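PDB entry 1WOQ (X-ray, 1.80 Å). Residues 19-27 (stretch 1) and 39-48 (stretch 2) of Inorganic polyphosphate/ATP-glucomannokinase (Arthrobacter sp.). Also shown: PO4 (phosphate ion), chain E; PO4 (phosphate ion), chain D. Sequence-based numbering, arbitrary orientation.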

# COMPACT_ATOMS: atom_id res chain seq x y z
N ILE A 19 0.67 -6.65 4.19
CA ILE A 19 0.36 -7.92 3.54
C ILE A 19 0.48 -7.76 2.03
O ILE A 19 -0.31 -7.05 1.41
N GLY A 20 1.47 -8.43 1.45
CA GLY A 20 1.68 -8.34 0.02
C GLY A 20 1.43 -9.65 -0.69
O GLY A 20 1.12 -10.66 -0.07
N GLY A 21 1.58 -9.63 -2.01
CA GLY A 21 1.36 -10.83 -2.80
C GLY A 21 2.41 -11.90 -2.57
O GLY A 21 2.10 -13.09 -2.55
N THR A 22 3.66 -11.49 -2.39
CA THR A 22 4.75 -12.44 -2.18
C THR A 22 5.31 -12.46 -0.77
O THR A 22 5.97 -13.42 -0.37
N GLY A 23 5.06 -11.41 0.00
CA GLY A 23 5.58 -11.38 1.36
C GLY A 23 4.73 -10.61 2.35
O GLY A 23 4.02 -9.68 1.98
N ILE A 24 4.79 -11.04 3.61
CA ILE A 24 4.08 -10.38 4.69
C ILE A 24 5.18 -9.87 5.59
O ILE A 24 5.89 -10.66 6.23
N LYS A 25 5.35 -8.56 5.62
CA LYS A 25 6.41 -7.96 6.41
C LYS A 25 5.90 -6.97 7.44
O LYS A 25 4.81 -6.42 7.31
N GLY A 26 6.72 -6.75 8.46
CA GLY A 26 6.33 -5.82 9.49
C GLY A 26 7.53 -5.09 10.06
O GLY A 26 8.68 -5.47 9.81
N GLY A 27 7.25 -4.05 10.82
CA GLY A 27 8.32 -3.28 11.43
C GLY A 27 7.77 -2.49 12.59
O GLY A 27 6.56 -2.28 12.70
N GLU A 39 15.36 -3.65 12.17
CA GLU A 39 15.09 -4.16 10.83
C GLU A 39 13.66 -4.64 10.65
O GLU A 39 12.99 -5.03 11.62
N ARG A 40 13.17 -4.60 9.42
CA ARG A 40 11.82 -5.08 9.14
C ARG A 40 11.93 -6.60 9.13
O ARG A 40 13.00 -7.15 8.86
N PHE A 41 10.83 -7.28 9.44
CA PHE A 41 10.81 -8.73 9.48
C PHE A 41 9.78 -9.23 8.48
O PHE A 41 8.68 -8.70 8.40
N ARG A 42 10.14 -10.27 7.72
CA ARG A 42 9.23 -10.80 6.72
C ARG A 42 9.16 -12.32 6.68
O ARG A 42 10.13 -13.01 6.97
N VAL A 43 7.97 -12.82 6.34
CA VAL A 43 7.75 -14.25 6.19
C VAL A 43 7.05 -14.36 4.85
O VAL A 43 6.44 -13.39 4.37
N PRO A 44 7.14 -15.52 4.19
CA PRO A 44 6.50 -15.70 2.89
C PRO A 44 4.98 -15.63 2.97
O PRO A 44 4.38 -16.10 3.94
N THR A 45 4.36 -15.06 1.95
CA THR A 45 2.91 -14.99 1.92
C THR A 45 2.47 -16.43 1.64
O THR A 45 2.85 -17.02 0.63
N PRO A 46 1.67 -17.01 2.55
CA PRO A 46 1.21 -18.38 2.34
C PRO A 46 0.42 -18.54 1.06
O PRO A 46 -0.22 -17.59 0.58
N GLN A 47 0.46 -19.74 0.48
CA GLN A 47 -0.26 -20.02 -0.75
C GLN A 47 -0.98 -21.36 -0.65
O GLN A 47 -0.35 -22.39 -0.43
N PRO A 48 -2.31 -21.35 -0.81
CA PRO A 48 -3.11 -20.14 -1.05
C PRO A 48 -3.11 -19.19 0.14
O PRO A 48 -2.91 -19.61 1.28

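The strongest polar interactions of the side chains gather around a phosphate ion, the PO4 of chain E, probably carried in from the crystallisation liquor. Lys-25 and Arg-42 form a non-hydrogen-bonded pair of the antiparallel sheet, their CA atoms only 4.0 Å apart, and both side chains rise from the same face. Arg-42 presents the edge of its guanidinium to the ion: NE donates to O3 at 2.8 Å and NH2 donates to O1 at 2.9 Å. Lys-25 NZ donates to O4 at 2.8 Å and more weakly to O1 of the same phosphate at 3.3 Å. The two like charges come close, with Lys-25 NZ 4.4 Å from Arg-42 NH2, a proximity that the shared anion helps to offset. Lysine, with chi1 p and every later torsion t, reaches the ion fully extended; arginine is t, t for chi1 and chi2 and then bends at chi3 (m). Length and flexibility suit both residues to this task, while their aliphatic parts pack below, Lys-25 CB lying 3.8 Å from Arg-42 CB and over one face of the guanidinium.

The second phosphate, the PO4 of chain D, is held by backbone: Gly-21 N donates to its O4 at 2.8 Å. A side chain at Gly-21 would clash there, since an ideal CB would lie 2.7 Å from that oxygen. Gly-23 is similarly confined, because a CB would come within 2.9 Å of Arg-42 CD and 2.7 Å of O3 of the chain E phosphate.

Beyond the end of the strand pairing, Thr-45 points directly toward stretch 1. Its chi1 is m, and OG1 donates to Gly-20 O at 2.9 Å, so a small polar side chain ties down the glycine-rich loop while remaining buried. Its backbone contributes as well, Thr-45 N donating to Thr-22 O at 3.3 Å. Nearby, one water bridges the stretches by donating to Gly-21 O and to Gln-47 OE1, each 2.7 Å from the water oxygen. Gln-47, m at chi1 and chi2, starts sideways, but its end comes nearer and delivers the amide oxygen to this water.

The other face of the sheet is apolar. Ile-24 and Val-43 form a hydrogen-bonded pair, with Ile-24 N to Val-43 O and Val-43 N to Ile-24 O both 3.0 Å, and their beta-branched side chains lie together: Ile-24 CB is 4.1 Å from Val-43 CG2. Ile-24, with chi1 m and chi2 t, also extends CD1 to within 3.9 Å of Pro-46 CD. Its branched, wholly apolar side chain suits this buried position. Val-43, with chi1 m, offers a compact partner.

Farther along, Gly-26 pairs with Phe-41 through two backbone bonds, Gly-26 N to Phe-41 O and Phe-41 N to Gly-26 O, both 2.8 Å. The phenylalanine, with chi1 t, starts on the Ile-24 and Val-43 face, but its ring leads away from stretch 1.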

# COMPACT_ATOMS: atom_id res chain seq x y z
CB ILE A 19 -1.06 -8.40 3.89
CG1 ILE A 19 -1.17 -8.65 5.40
CG2 ILE A 19 -1.39 -9.68 3.12
CD1 ILE A 19 -2.57 -8.99 5.88
CB THR A 22 5.91 -12.18 -3.16
OG1 THR A 22 6.49 -10.90 -2.89
CG2 THR A 22 5.41 -12.21 -4.60
CB ILE A 24 3.18 -11.37 5.45
CG1 ILE A 24 2.02 -11.80 4.55
CG2 ILE A 24 2.67 -10.73 6.74
CD1 ILE A 24 1.06 -12.76 5.19
CB LYS A 25 7.39 -7.27 5.47
CG LYS A 25 6.73 -6.33 4.48
CD LYS A 25 7.73 -5.75 3.49
CE LYS A 25 7.03 -4.94 2.42
NZ LYS A 25 7.98 -4.38 1.42
CB GLU A 39 16.03 -5.34 10.53
CG GLU A 39 17.50 -5.04 10.77
CD GLU A 39 18.03 -3.95 9.87
OE1 GLU A 39 17.98 -4.12 8.63
OE2 GLU A 39 18.49 -2.91 10.39
CB ARG A 40 11.33 -4.57 7.79
CG ARG A 40 12.16 -5.00 6.60
CD ARG A 40 12.02 -4.00 5.47
NE ARG A 40 12.77 -4.39 4.29
CZ ARG A 40 13.21 -3.54 3.37
NH1 ARG A 40 12.98 -2.24 3.51
NH2 ARG A 40 13.88 -3.98 2.31
CB PHE A 41 10.44 -9.20 10.88
CG PHE A 41 10.54 -10.68 11.07
CD1 PHE A 41 11.79 -11.30 11.15
CD2 PHE A 41 9.39 -11.46 11.17
CE1 PHE A 41 11.88 -12.68 11.33
CE2 PHE A 41 9.48 -12.84 11.35
CZ PHE A 41 10.73 -13.45 11.43
CB ARG A 42 9.65 -10.30 5.32
CG ARG A 42 8.80 -10.85 4.18
CD ARG A 42 9.47 -10.68 2.82
NE ARG A 42 9.73 -9.29 2.46
CZ ARG A 42 10.87 -8.64 2.71
NH1 ARG A 42 11.86 -9.26 3.33
NH2 ARG A 42 11.01 -7.38 2.32
CB VAL A 43 6.87 -14.85 7.31
CG1 VAL A 43 7.54 -14.63 8.67
CG2 VAL A 43 5.48 -14.23 7.28
CB PRO A 44 6.98 -17.08 2.44
CG PRO A 44 8.29 -17.24 3.15
CD PRO A 44 7.97 -16.69 4.52
CB THR A 45 2.39 -14.09 0.78
OG1 THR A 45 2.86 -12.75 0.98
CG2 THR A 45 0.87 -14.08 0.77
CB PRO A 46 0.38 -18.66 3.59
CG PRO A 46 -0.17 -17.30 3.93
CD PRO A 46 1.03 -16.41 3.73
CB GLN A 47 0.70 -20.01 -1.94
CG GLN A 47 1.34 -18.66 -2.20
CD GLN A 47 0.32 -17.58 -2.53
OE1 GLN A 47 0.64 -16.39 -2.54
NE2 GLN A 47 -0.92 -17.99 -2.81
CB PRO A 48 -4.49 -20.70 -1.35
CG PRO A 48 -4.55 -21.90 -0.46
CD PRO A 48 -3.18 -22.53 -0.68
P PO4 E . 7.91 -7.56 -0.32
O1 PO4 E . 9.38 -7.02 -0.03
O2 PO4 E . 7.78 -8.56 -1.44
O3 PO4 E . 7.58 -8.22 1.04
O4 PO4 E . 7.12 -6.28 -0.52
P PO4 D . 2.56 -6.49 -3.97
O1 PO4 D . 1.63 -5.80 -2.88
O2 PO4 D . 2.71 -5.74 -5.28
O3 PO4 D . 3.91 -6.53 -3.22
O4 PO4 D . 1.95 -7.87 -4.10
O HOH W 1 -0.43 -13.91 -2.20